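Local coordinates for uncharacterized conserved protein (Ruegeria pomeroyi DSS-3, PDB 3IUS), which is of unknown function but probably binds NAD in a Rossmann-type domain like that of NAD-dependent epimerases and dehydratases, at residues T71-G76 / A125-W130; V98-T103 / R129-A134; I188-A193 / L264-K269; A203-C208 / N257-E262. All coordinates share one frame; numbering follows the deposited sequence. Where two conformers were deposited one is given.

Contact 1 (T71-G76 / A125-W130)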
loop_
_atom_site.group_PDB
_atom_site.type_symbol
_atom_site.label_atom_id
_atom_site.label_comp_id
_atom_site.label_asym_id
_atom_site.label_seq_id
_atom_site.Cartn_x
_atom_site.Cartn_y
_atom_site.Cartn_z
ATOM N N THR A 71 -6.799 -6.590 1.913
ATOM C CA THR A 71 -6.576 -8.031 1.828
ATOM C C THR A 71 -5.902 -8.434 0.518
ATOM O O THR A 71 -6.400 -8.123 -0.555
ATOM C CB THR A 71 -7.899 -8.804 1.972
ATOM O OG1 THR A 71 -8.779 -8.450 0.896
ATOM C CG2 THR A 71 -8.570 -8.465 3.292
ATOM N N ALA A 72 -4.766 -9.124 0.613
ATOM C CA ALA A 72 -4.041 -9.579 -0.575
ATOM C C ALA A 72 -4.823 -10.635 -1.355
ATOM O O ALA A 72 -5.574 -11.412 -0.776
ATOM C CB ALA A 72 -2.674 -10.124 -0.183
ATOM N N PRO A 73 -4.640 -10.669 -2.683
ATOM C CA PRO A 73 -5.336 -11.657 -3.513
ATOM C C PRO A 73 -4.628 -13.003 -3.508
ATOM O O PRO A 73 -3.479 -13.099 -3.075
ATOM C CB PRO A 73 -5.242 -11.044 -4.911
ATOM C CG PRO A 73 -3.962 -10.285 -4.862
ATOM C CD PRO A 73 -3.988 -9.640 -3.509
ATOM N N ASP A 74 -5.327 -14.034 -3.971
ATOM C CA ASP A 74 -4.731 -15.337 -4.227
ATOM C C ASP A 74 -5.006 -15.686 -5.685
ATOM O O ASP A 74 -5.502 -14.841 -6.435
ATOM C CB ASP A 74 -5.319 -16.403 -3.293
ATOM C CG ASP A 74 -6.835 -16.461 -3.349
ATOM O OD1 ASP A 74 -7.420 -16.076 -4.381
ATOM O OD2 ASP A 74 -7.449 -16.891 -2.353
ATOM N N SER A 75 -4.713 -16.927 -6.074
ATOM C CA SER A 75 -4.880 -17.354 -7.462
ATOM C C SER A 75 -6.309 -17.182 -7.975
ATOM O O SER A 75 -6.538 -17.183 -9.181
ATOM C CB SER A 75 -4.420 -18.805 -7.651
ATOM O OG SER A 75 -5.194 -19.701 -6.880
ATOM N N GLY A 76 -7.262 -17.027 -7.064
ATOM C CA GLY A 76 -8.653 -16.856 -7.447
ATOM C C GLY A 76 -9.043 -15.397 -7.534
ATOM O O GLY A 76 -10.154 -15.059 -7.950
ATOM N N ALA A 125 4.793 -11.671 -13.030
ATOM C CA ALA A 125 4.777 -12.758 -12.055
ATOM C C ALA A 125 3.380 -12.995 -11.490
ATOM O O ALA A 125 2.475 -12.190 -11.696
ATOM C CB ALA A 125 5.780 -12.490 -10.935
ATOM N N ALA A 126 3.214 -14.106 -10.779
ATOM C CA ALA A 126 1.902 -14.522 -10.287
ATOM C C ALA A 126 1.225 -13.476 -9.403
ATOM O O ALA A 126 0.041 -13.180 -9.571
ATOM C CB ALA A 126 2.009 -15.852 -9.554
ATOM N N ARG A 127 1.978 -12.919 -8.460
ATOM C CA ARG A 127 1.434 -11.916 -7.550
ATOM C C ARG A 127 0.833 -10.739 -8.314
ATOM O O ARG A 127 -0.264 -10.280 -8.001
ATOM C CB ARG A 127 2.509 -11.427 -6.578
ATOM C CG ARG A 127 2.936 -12.474 -5.571
ATOM C CD ARG A 127 1.784 -12.857 -4.648
ATOM N NE ARG A 127 1.690 -11.971 -3.489
ATOM C CZ ARG A 127 0.567 -11.723 -2.821
ATOM N NH1 ARG A 127 0.585 -10.901 -1.782
ATOM N NH2 ARG A 127 -0.576 -12.282 -3.199
ATOM N N GLY A 128 1.558 -10.251 -9.315
ATOM C CA GLY A 128 1.073 -9.161 -10.136
ATOM C C GLY A 128 -0.171 -9.531 -10.920
ATOM O O GLY A 128 -1.075 -8.706 -11.082
ATOM N N ARG A 129 -0.214 -10.759 -11.431
ATOM C CA ARG A 129 -1.394 -11.221 -12.167
ATOM C C ARG A 129 -2.601 -11.333 -11.235
ATOM O O ARG A 129 -3.729 -11.015 -11.624
ATOM C CB ARG A 129 -1.141 -12.556 -12.875
ATOM C CG ARG A 129 -0.178 -12.467 -14.052
ATOM C CD ARG A 129 -0.212 -13.737 -14.898
ATOM N NE ARG A 129 -0.083 -14.948 -14.096
ATOM C CZ ARG A 129 1.078 -15.508 -13.778
ATOM N NH1 ARG A 129 2.210 -14.969 -14.202
ATOM N NH2 ARG A 129 1.106 -16.611 -13.042
ATOM N N TRP A 130 -2.366 -11.779 -10.005
ATOM C CA TRP A 130 -3.456 -11.890 -9.039
ATOM C C TRP A 130 -4.001 -10.509 -8.673
ATOM O O TRP A 130 -5.208 -10.346 -8.466
ATOM C CB TRP A 130 -3.018 -12.634 -7.775
ATOM C CG TRP A 130 -2.501 -14.017 -8.027
ATOM C CD1 TRP A 130 -2.688 -14.775 -9.148
ATOM C CD2 TRP A 130 -1.725 -14.817 -7.128
ATOM N NE1 TRP A 130 -2.068 -15.991 -9.005
ATOM C CE2 TRP A 130 -1.468 -16.042 -7.775
ATOM C CE3 TRP A 130 -1.218 -14.614 -5.841
ATOM C CZ2 TRP A 130 -0.727 -17.060 -7.179
ATOM C CZ3 TRP A 130 -0.480 -15.628 -5.250
ATOM C CH2 TRP A 130 -0.243 -16.836 -5.919
#

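Contact 2 (V98-T103 / R129-A134)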
loop_
_atom_site.group_PDB
_atom_site.type_symbol
_atom_site.label_atom_id
_atom_site.label_comp_id
_atom_site.label_asym_id
_atom_site.label_seq_id
_atom_site.Cartn_x
_atom_site.Cartn_y
_atom_site.Cartn_z
ATOM N N VAL A 98 -15.648 3.223 -1.897
ATOM C CA VAL A 98 -14.960 1.959 -1.685
ATOM C C VAL A 98 -13.527 2.091 -2.176
ATOM O O VAL A 98 -13.286 2.554 -3.288
ATOM C CB VAL A 98 -15.650 0.806 -2.437
ATOM C CG1 VAL A 98 -14.798 -0.457 -2.367
ATOM C CG2 VAL A 98 -17.063 0.568 -1.886
ATOM N N GLY A 99 -12.566 1.694 -1.351
ATOM C CA GLY A 99 -11.183 1.764 -1.765
ATOM C C GLY A 99 -10.533 0.393 -1.774
ATOM O O GLY A 99 -10.547 -0.305 -0.762
ATOM N N TYR A 100 -9.993 -0.001 -2.922
ATOM C CA TYR A 100 -9.207 -1.224 -3.004
ATOM C C TYR A 100 -7.734 -0.875 -3.040
ATOM O O TYR A 100 -7.287 -0.139 -3.919
ATOM C CB TYR A 100 -9.573 -2.059 -4.237
ATOM C CG TYR A 100 -8.690 -3.280 -4.381
ATOM C CD1 TYR A 100 -8.792 -4.341 -3.488
ATOM C CD2 TYR A 100 -7.740 -3.364 -5.392
ATOM C CE1 TYR A 100 -7.978 -5.451 -3.595
ATOM C CE2 TYR A 100 -6.925 -4.471 -5.510
ATOM C CZ TYR A 100 -7.051 -5.515 -4.612
ATOM O OH TYR A 100 -6.240 -6.618 -4.719
ATOM N N LEU A 101 -6.973 -1.395 -2.081
ATOM C CA LEU A 101 -5.536 -1.192 -2.092
ATOM C C LEU A 101 -4.866 -2.226 -2.995
ATOM O O LEU A 101 -4.935 -3.434 -2.744
ATOM C CB LEU A 101 -4.957 -1.232 -0.677
ATOM C CG LEU A 101 -5.516 -0.190 0.304
ATOM C CD1 LEU A 101 -4.791 -0.267 1.646
ATOM C CD2 LEU A 101 -5.435 1.222 -0.273
ATOM N N SER A 102 -4.238 -1.732 -4.058
ATOM C CA SER A 102 -3.542 -2.563 -5.025
ATOM C C SER A 102 -2.054 -2.270 -4.899
ATOM O O SER A 102 -1.614 -1.724 -3.890
ATOM C CB SER A 102 -4.039 -2.259 -6.445
ATOM O OG SER A 102 -3.549 -3.206 -7.385
ATOM N N THR A 103 -1.279 -2.623 -5.917
ATOM C CA THR A 103 0.153 -2.334 -5.910
ATOM C C THR A 103 0.625 -1.918 -7.298
ATOM O O THR A 103 -0.123 -2.016 -8.275
ATOM C CB THR A 103 0.996 -3.549 -5.461
ATOM O OG1 THR A 103 0.985 -4.540 -6.495
ATOM C CG2 THR A 103 0.460 -4.151 -4.163
ATOM N N ARG A 129 -0.214 -10.759 -11.431
ATOM C CA ARG A 129 -1.394 -11.221 -12.167
ATOM C C ARG A 129 -2.601 -11.333 -11.235
ATOM O O ARG A 129 -3.729 -11.015 -11.624
ATOM C CB ARG A 129 -1.141 -12.556 -12.875
ATOM C CG ARG A 129 -0.178 -12.467 -14.052
ATOM C CD ARG A 129 -0.212 -13.737 -14.898
ATOM N NE ARG A 129 -0.083 -14.948 -14.096
ATOM C CZ ARG A 129 1.078 -15.508 -13.778
ATOM N NH1 ARG A 129 2.210 -14.969 -14.202
ATOM N NH2 ARG A 129 1.106 -16.611 -13.042
ATOM N N TRP A 130 -2.366 -11.779 -10.005
ATOM C CA TRP A 130 -3.456 -11.890 -9.039
ATOM C C TRP A 130 -4.001 -10.509 -8.673
ATOM O O TRP A 130 -5.208 -10.346 -8.466
ATOM C CB TRP A 130 -3.018 -12.634 -7.775
ATOM C CG TRP A 130 -2.501 -14.017 -8.027
ATOM C CD1 TRP A 130 -2.688 -14.775 -9.148
ATOM C CD2 TRP A 130 -1.725 -14.817 -7.128
ATOM N NE1 TRP A 130 -2.068 -15.991 -9.005
ATOM C CE2 TRP A 130 -1.468 -16.042 -7.775
ATOM C CE3 TRP A 130 -1.218 -14.614 -5.841
ATOM C CZ2 TRP A 130 -0.727 -17.060 -7.179
ATOM C CZ3 TRP A 130 -0.480 -15.628 -5.250
ATOM C CH2 TRP A 130 -0.243 -16.836 -5.919
ATOM N N ARG A 131 -3.110 -9.522 -8.592
ATOM C CA ARG A 131 -3.526 -8.144 -8.343
ATOM C C ARG A 131 -4.407 -7.646 -9.478
ATOM O O ARG A 131 -5.450 -7.046 -9.236
ATOM C CB ARG A 131 -2.321 -7.215 -8.188
ATOM C CG ARG A 131 -1.632 -7.308 -6.847
ATOM C CD ARG A 131 -2.493 -6.729 -5.732
ATOM N NE ARG A 131 -1.824 -6.868 -4.444
ATOM C CZ ARG A 131 -2.353 -6.507 -3.280
ATOM N NH1 ARG A 131 -3.568 -5.978 -3.236
ATOM N NH2 ARG A 131 -1.666 -6.676 -2.160
ATOM N N VAL A 132 -3.981 -7.885 -10.718
ATOM C CA VAL A 132 -4.779 -7.456 -11.867
ATOM C C VAL A 132 -6.158 -8.109 -11.848
ATOM O O VAL A 132 -7.172 -7.445 -12.101
ATOM C CB VAL A 132 -4.079 -7.771 -13.201
ATOM C CG1 VAL A 132 -5.059 -7.585 -14.364
ATOM C CG2 VAL A 132 -2.838 -6.897 -13.371
HETATM N N MSE A 133 -6.187 -9.406 -11.562
HETATM C CA MSE A 133 -7.428 -10.153 -11.394
HETATM C C MSE A 133 -8.332 -9.458 -10.392
HETATM O O MSE A 133 -9.513 -9.219 -10.652
HETATM C CB MSE A 133 -7.139 -11.540 -10.824
HETATM C CG MSE A 133 -6.847 -12.657 -11.794
HETATM SE SE MSE A 133 -7.324 -14.311 -10.847
HETATM C CE MSE A 133 -9.254 -14.179 -11.022
ATOM N N ALA A 134 -7.772 -9.178 -9.219
ATOM C CA ALA A 134 -8.536 -8.571 -8.132
ATOM C C ALA A 134 -9.099 -7.216 -8.554
ATOM O O ALA A 134 -10.282 -6.940 -8.347
ATOM C CB ALA A 134 -7.676 -8.437 -6.881
#

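Contact 3 (I188-A193 / L264-K269)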
loop_
_atom_site.group_PDB
_atom_site.type_symbol
_atom_site.label_atom_id
_atom_site.label_comp_id
_atom_site.label_asym_id
_atom_site.label_seq_id
_atom_site.Cartn_x
_atom_site.Cartn_y
_atom_site.Cartn_z
ATOM N N ILE A 188 0.045 7.747 2.381
ATOM C CA ILE A 188 -1.068 6.897 1.980
ATOM C C ILE A 188 -2.339 7.349 2.702
ATOM O O ILE A 188 -3.417 7.467 2.095
ATOM C CB ILE A 188 -0.812 5.414 2.292
ATOM C CG1 ILE A 188 0.473 4.933 1.608
ATOM C CG2 ILE A 188 -2.015 4.582 1.848
ATOM C CD1 ILE A 188 0.930 3.532 2.046
ATOM N N ALA A 189 -2.211 7.616 3.998
ATOM C CA ALA A 189 -3.351 8.058 4.799
ATOM C C ALA A 189 -3.955 9.346 4.232
ATOM O O ALA A 189 -5.177 9.498 4.171
ATOM C CB ALA A 189 -2.941 8.243 6.256
ATOM N N GLN A 190 -3.084 10.260 3.804
ATOM C CA GLN A 190 -3.508 11.507 3.179
ATOM C C GLN A 190 -4.342 11.250 1.934
ATOM O O GLN A 190 -5.411 11.837 1.748
ATOM C CB GLN A 190 -2.294 12.350 2.786
ATOM C CG GLN A 190 -1.744 13.229 3.886
ATOM C CD GLN A 190 -1.020 14.442 3.327
ATOM O OE1 GLN A 190 -1.486 15.571 3.463
ATOM N NE2 GLN A 190 0.114 14.210 2.679
ATOM N N VAL A 191 -3.834 10.381 1.070
ATOM C CA VAL A 191 -4.510 10.061 -0.182
ATOM C C VAL A 191 -5.890 9.446 0.059
ATOM O O VAL A 191 -6.894 9.869 -0.535
ATOM C CB VAL A 191 -3.645 9.120 -1.052
ATOM C CG1 VAL A 191 -4.455 8.564 -2.221
ATOM C CG2 VAL A 191 -2.398 9.851 -1.543
ATOM N N LEU A 192 -5.939 8.450 0.936
ATOM C CA LEU A 192 -7.195 7.782 1.264
ATOM C C LEU A 192 -8.214 8.784 1.789
ATOM O O LEU A 192 -9.366 8.823 1.334
ATOM C CB LEU A 192 -6.957 6.661 2.281
ATOM C CG LEU A 192 -6.188 5.467 1.709
ATOM C CD1 LEU A 192 -5.905 4.399 2.783
ATOM C CD2 LEU A 192 -6.950 4.873 0.527
ATOM N N ALA A 193 -7.782 9.612 2.734
ATOM C CA ALA A 193 -8.651 10.644 3.280
ATOM C C ALA A 193 -9.120 11.594 2.178
ATOM O O ALA A 193 -10.314 11.910 2.086
ATOM C CB ALA A 193 -7.942 11.403 4.400
ATOM N N LEU A 264 -6.745 15.059 -6.393
ATOM C CA LEU A 264 -7.107 14.925 -4.982
ATOM C C LEU A 264 -6.600 16.061 -4.098
ATOM O O LEU A 264 -7.011 16.175 -2.945
ATOM C CB LEU A 264 -6.611 13.590 -4.412
ATOM C CG LEU A 264 -7.123 12.303 -5.051
ATOM C CD1 LEU A 264 -6.670 11.089 -4.249
ATOM C CD2 LEU A 264 -8.643 12.322 -5.214
ATOM N N GLY A 265 -5.685 16.874 -4.621
ATOM C CA GLY A 265 -5.144 17.987 -3.864
ATOM C C GLY A 265 -4.121 17.578 -2.821
ATOM O O GLY A 265 -3.794 18.354 -1.920
ATOM N N VAL A 266 -3.611 16.358 -2.936
ATOM C CA VAL A 266 -2.625 15.862 -1.982
ATOM C C VAL A 266 -1.268 16.526 -2.168
ATOM O O VAL A 266 -0.793 16.699 -3.288
ATOM C CB VAL A 266 -2.459 14.331 -2.090
ATOM C CG1 VAL A 266 -1.171 13.878 -1.394
ATOM C CG2 VAL A 266 -3.675 13.628 -1.509
ATOM N N ARG A 267 -0.650 16.900 -1.053
ATOM C CA ARG A 267 0.712 17.387 -1.070
ATOM C C ARG A 267 1.544 16.497 -0.154
ATOM O O ARG A 267 1.338 16.467 1.058
ATOM C CB ARG A 267 0.779 18.855 -0.635
ATOM C CG ARG A 267 2.162 19.451 -0.763
ATOM C CD ARG A 267 2.157 20.980 -0.812
ATOM N NE ARG A 267 3.457 21.470 -1.260
ATOM C CZ ARG A 267 4.558 21.432 -0.515
ATOM N NH1 ARG A 267 5.707 21.881 -0.998
ATOM N NH2 ARG A 267 4.506 20.951 0.720
ATOM N N LEU A 268 2.472 15.756 -0.750
ATOM C CA LEU A 268 3.265 14.776 -0.019
ATOM C C LEU A 268 4.016 15.370 1.172
ATOM O O LEU A 268 4.695 16.393 1.050
ATOM C CB LEU A 268 4.255 14.090 -0.958
ATOM C CG LEU A 268 3.707 13.320 -2.159
ATOM C CD1 LEU A 268 4.876 12.685 -2.928
ATOM C CD2 LEU A 268 2.692 12.269 -1.711
ATOM N N LYS A 269 3.882 14.715 2.321
ATOM C CA LYS A 269 4.634 15.076 3.520
ATOM C C LYS A 269 6.076 14.645 3.346
ATOM O O LYS A 269 7.000 15.294 3.843
ATOM C CB LYS A 269 4.064 14.371 4.753
ATOM C CG LYS A 269 2.686 14.827 5.193
ATOM C CD LYS A 269 2.159 13.921 6.305
ATOM C CE LYS A 269 1.033 14.579 7.094
ATOM N NZ LYS A 269 -0.217 14.748 6.297
HETATM O O HOH W 1 -2.164 17.318 1.358
#

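Contact 4 (A203-C208 / N257-E262)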
loop_
_atom_site.group_PDB
_atom_site.type_symbol
_atom_site.label_atom_id
_atom_site.label_comp_id
_atom_site.label_asym_id
_atom_site.label_seq_id
_atom_site.Cartn_x
_atom_site.Cartn_y
_atom_site.Cartn_z
ATOM N N ALA A 203 -12.048 5.617 -10.489
ATOM C CA ALA A 203 -10.726 6.218 -10.605
ATOM C C ALA A 203 -9.647 5.277 -10.093
ATOM O O ALA A 203 -9.879 4.522 -9.162
ATOM C CB ALA A 203 -10.671 7.531 -9.855
ATOM N N VAL A 204 -8.485 5.336 -10.737
ATOM C CA VAL A 204 -7.281 4.640 -10.294
ATOM C C VAL A 204 -6.220 5.686 -9.967
ATOM O O VAL A 204 -6.032 6.639 -10.721
ATOM C CB VAL A 204 -6.744 3.712 -11.398
ATOM C CG1 VAL A 204 -5.476 2.999 -10.934
ATOM C CG2 VAL A 204 -7.795 2.705 -11.803
ATOM N N TYR A 205 -5.504 5.503 -8.858
ATOM C CA TYR A 205 -4.481 6.452 -8.447
ATOM C C TYR A 205 -3.226 5.696 -8.094
ATOM O O TYR A 205 -3.281 4.772 -7.290
ATOM C CB TYR A 205 -4.903 7.217 -7.191
ATOM C CG TYR A 205 -6.242 7.898 -7.301
ATOM C CD1 TYR A 205 -6.347 9.176 -7.825
ATOM C CD2 TYR A 205 -7.395 7.267 -6.862
ATOM C CE1 TYR A 205 -7.575 9.804 -7.926
ATOM C CE2 TYR A 205 -8.628 7.884 -6.958
ATOM C CZ TYR A 205 -8.710 9.155 -7.480
ATOM O OH TYR A 205 -9.944 9.764 -7.579
ATOM N N ASN A 206 -2.114 6.089 -8.702
ATOM C CA ASN A 206 -0.798 5.644 -8.242
ATOM C C ASN A 206 -0.460 6.345 -6.937
ATOM O O ASN A 206 -0.613 7.557 -6.827
ATOM C CB ASN A 206 0.279 5.996 -9.261
ATOM C CG ASN A 206 0.192 5.173 -10.516
ATOM O OD1 ASN A 206 0.730 5.561 -11.557
ATOM N ND2 ASN A 206 -0.482 4.037 -10.438
ATOM N N VAL A 207 0.038 5.599 -5.953
ATOM C CA VAL A 207 0.367 6.199 -4.669
ATOM C C VAL A 207 1.817 5.898 -4.358
ATOM O O VAL A 207 2.139 4.851 -3.808
ATOM C CB VAL A 207 -0.555 5.709 -3.530
ATOM C CG1 VAL A 207 -0.249 6.465 -2.248
ATOM C CG2 VAL A 207 -2.022 5.909 -3.913
ATOM N N CYS A 208 2.682 6.826 -4.753
ATOM C CA CYS A 208 4.124 6.686 -4.590
ATOM C C CYS A 208 4.706 8.083 -4.427
ATOM O O CYS A 208 4.050 9.064 -4.749
ATOM C CB CYS A 208 4.736 6.026 -5.828
ATOM S SG CYS A 208 4.290 6.856 -7.394
ATOM N N ASN A 257 2.902 10.121 -10.141
ATOM C CA ASN A 257 1.963 10.337 -9.043
ATOM C C ASN A 257 1.203 11.652 -9.206
ATOM O O ASN A 257 0.821 12.279 -8.221
ATOM C CB ASN A 257 2.704 10.329 -7.697
ATOM C CG ASN A 257 3.734 11.441 -7.593
ATOM O OD1 ASN A 257 3.790 12.329 -8.444
ATOM N ND2 ASN A 257 4.576 11.383 -6.554
ATOM N N ASP A 258 0.982 12.058 -10.454
ATOM C CA ASP A 258 0.345 13.343 -10.755
ATOM C C ASP A 258 -1.123 13.392 -10.345
ATOM O O ASP A 258 -1.605 14.411 -9.839
ATOM C CB ASP A 258 0.469 13.661 -12.257
ATOM C CG ASP A 258 1.905 13.597 -12.754
ATOM O OD1 ASP A 258 2.789 14.174 -12.095
ATOM O OD2 ASP A 258 2.146 12.979 -13.806
ATOM N N ARG A 259 -1.824 12.286 -10.557
ATOM C CA ARG A 259 -3.258 12.219 -10.309
ATOM C C ARG A 259 -3.634 12.559 -8.862
ATOM O O ARG A 259 -4.575 13.310 -8.615
ATOM C CB ARG A 259 -3.781 10.836 -10.693
ATOM C CG ARG A 259 -5.194 10.849 -11.241
ATOM C CD ARG A 259 -5.401 9.749 -12.268
ATOM N NE ARG A 259 -4.337 9.731 -13.265
ATOM C CZ ARG A 259 -4.484 9.304 -14.514
ATOM N NH1 ARG A 259 -3.450 9.324 -15.346
ATOM N NH2 ARG A 259 -5.664 8.870 -14.938
ATOM N N ILE A 260 -2.897 12.004 -7.901
ATOM C CA ILE A 260 -3.230 12.259 -6.501
ATOM C C ILE A 260 -3.004 13.729 -6.155
ATOM O O ILE A 260 -3.680 14.283 -5.289
ATOM C CB ILE A 260 -2.439 11.357 -5.523
ATOM C CG1 ILE A 260 -0.941 11.539 -5.737
ATOM C CG2 ILE A 260 -2.876 9.888 -5.667
ATOM C CD1 ILE A 260 -0.062 10.779 -4.739
ATOM N N LYS A 261 -2.058 14.362 -6.844
ATOM C CA LYS A 261 -1.746 15.762 -6.591
ATOM C C LYS A 261 -2.794 16.661 -7.247
ATOM O O LYS A 261 -3.400 17.501 -6.590
ATOM C CB LYS A 261 -0.354 16.104 -7.122
ATOM C CG LYS A 261 0.792 15.404 -6.390
ATOM C CD LYS A 261 2.094 15.646 -7.125
ATOM C CE LYS A 261 3.289 14.934 -6.482
ATOM N NZ LYS A 261 4.439 14.967 -7.423
ATOM N N GLU A 262 -3.008 16.459 -8.540
ATOM C CA GLU A 262 -3.852 17.347 -9.336
ATOM C C GLU A 262 -5.343 17.137 -9.128
ATOM O O GLU A 262 -6.127 18.088 -9.200
ATOM C CB GLU A 262 -3.513 17.196 -10.822
ATOM C CG GLU A 262 -2.134 17.712 -11.195
ATOM C CD GLU A 262 -1.749 17.355 -12.620
ATOM O OE1 GLU A 262 -2.599 17.493 -13.521
ATOM O OE2 GLU A 262 -0.600 16.926 -12.836
HETATM O O HOH W 2 -1.251 9.605 -8.748
#

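Contact 1 (T71-G76 / A125-W130)
Asp74 OD1 is the best-held polar atom, and a single bond grips it. Gly76 N donates to Asp74 OD1 over 2.9 Å, from above the carboxylate plane, which makes an Asx turn. The turn presents the backbone of Asp74 and Ser75 to the indole of Trp130. Ser75 CA lies 3.6 Å from the centroid of the five-membered ring of Trp130, 18° off its normal, a CH-pi contact. Asp74 O sits over the same face, 3.5 Å from Trp130 CG. The opposite face is backed by the ring's own helix, through Ala126 O and Arg127 CA. The indole is thus clamped between loop and helix. Pro73 fits beside its root, with CG 3.9 Å from Trp130 CB. Arg127 reaches the loop by bending at chi2 (-64°) and chi3 (-87°). Arg127 NH2 then meets Pro73 O at 3.0 Å, but the bond is bent and weak. Ala72 CB touches the same guanidinium at its edge, 3.7 Å from Arg127 NH1. The contact is at the surface. Loop 71-76 leaves strand 66-69 and leads to helix 79-90, crossing the first turns of helix 126-140 on the way; further along that helix Gln137 holds Gly76 O.

Contact 2 (V98-T103 / R129-A134)
Arg131 is the first residue of 129-134 to reach the strand, and it carries most of the contact. Its CG stands anti to the carbonyl carbon, the chain bends at chi2 (-70°), and beyond that it runs straight over the strand end. Thr103 CG2 lies over one face of the guanidinium, 3.6 Å from Arg131 NE, and the two side chains cross at about a right angle. Arg131 NH1 points to the strand, where Tyr100 OH takes a weak hydrogen bond from it at 3.1 Å. Leu101 O is 2.9 Å from the same Arg131 NH1. An alanine in place of Arg131 would remove the guanidinium, and would probably leave Tyr100 OH without this donor and Thr103 CG2 without its flat partner. Strand 97-103, helix 126-140 and the adjoining parallel strand 146-155 form a beta-alpha-beta unit of the Rossmann-type sheet. The helix segment runs nearly antiparallel to the strand, at 150°, with the axes 8.7 Å apart. Ala134 points its CB to the strand, and this CB lies 3.2 Å from Tyr100 OH and 3.8 Å from Tyr100 CZ. Just past the segment, Glu135 holds Ser102 OG. Tyr100 reaches Ala134 with CG anti to its backbone N (chi1 176°), and its ring also stacks with Trp138 of the same helix.

Contact 3 (I188-A193 / L264-K269)
The amide of Gln190 is the flat group here. Lys269 NZ stands over one face, 3.1 Å from Gln190 CD, and Val266 CG1 lies on the other side, 4.3 Å from Gln190 NE2. Arg267 O meets the amide in its plane. Helix 185-197 belongs to the Rossmann-type domain, where Ile188, Val191 and Leu192 pack on strand 146-155. Loop 264-269 covers part of its outer side. Gln190 NE2 donates to Arg267 O at 3.0 Å in a nearly straight bond (165°), although it comes from above the carbonyl plane. The same NE2 also bonds to Asp187 OD1, which accepts from Lys269 N as well. Gln190 OE1 takes a bond from a water at 2.8 Å, and that water accepts from Arg267 N. The amide therefore ties both backbone polar groups of Arg267 to the helix, one directly and one through water. Lys269 bends only at chi4 (68°), which folds NZ back over the amide without hydrogen bonding to OE1. Gly265, with positive phi, turns the chain after the preceding helix. The valines and Leu264 make the buried half. Leu264 CD1 touches Val191 CG1 at 3.9 Å. Val266 CG2 rests against the helix backbone, 3.9 Å from Val191 CA.

Contact 4 (A203-C208 / N257-E262)
The tight part lies around Ile260 and Asn257. Ile260 CG2 presses on the strand, 3.4 Å from the backbone oxygen Asn206 O and 3.7 Å from Tyr205 CB. Its CG1 takes the crowded position between backbone N and carbonyl carbon (chi1 57°), which leaves CG2 anti to the carbonyl carbon. A water fills in beside it, donating to Asn206 O and accepting from Ile260 N. Asn257 ND2 donates to Cys208 O at 3.0 Å. That bond is almost straight (170°) and lies in the plane of the Asn257 amide. Cys208 SG packs on Asn257 CB at 3.8 Å. Lys261 NZ bonds to Asn257 OD1, and Asp210 pairs with both Lys261 and ND2, so the amide is fixed at each end. An alanine in place of Asn257 would remove the amide, and would probably loosen the helix start from Cys208 O and cost Lys261 a partner. The other end is looser and partly exposed. Arg259, modelled in two conformers, passes Tyr205 with CG 4.0 Å from CD1. Arg259 CD lies 3.5 Å from Val204 O, a buried oxygen that finds no polar partner. The guanidinium instead forms a salt bridge with Glu117. Helix 258-262 crosses strand 204-207 steeply, at 104°. It flanks the edge of that strand turned away from strand 146-155, in the parallel sheet of the Rossmann-type fold expected of this family.

From the N terminus, the loop at 71-76 opens contact 1 and strand 97-103 opens contact 2. Both close on the same part of helix 126-140, sharing Arg129 and Trp130. They touch, with Pro73 against Arg131. Helix 185-197 then opens contact 3 and strand 204-207 opens contact 4. Contact 4 closes first, at 257-262, and lies wholly within the span of contact 3, which closes at 264-269. The two join where Val266 N probably bonds to Ile260 O. Leu101 against Leu192 links contacts 2 and 3. Contacts 1 and 2 fix helix 126-140 to the loop after strand 66-69 and to strand 97-103. Contacts 3 and 4 fix region 257-269 to helix 185-197 and strand 204-207.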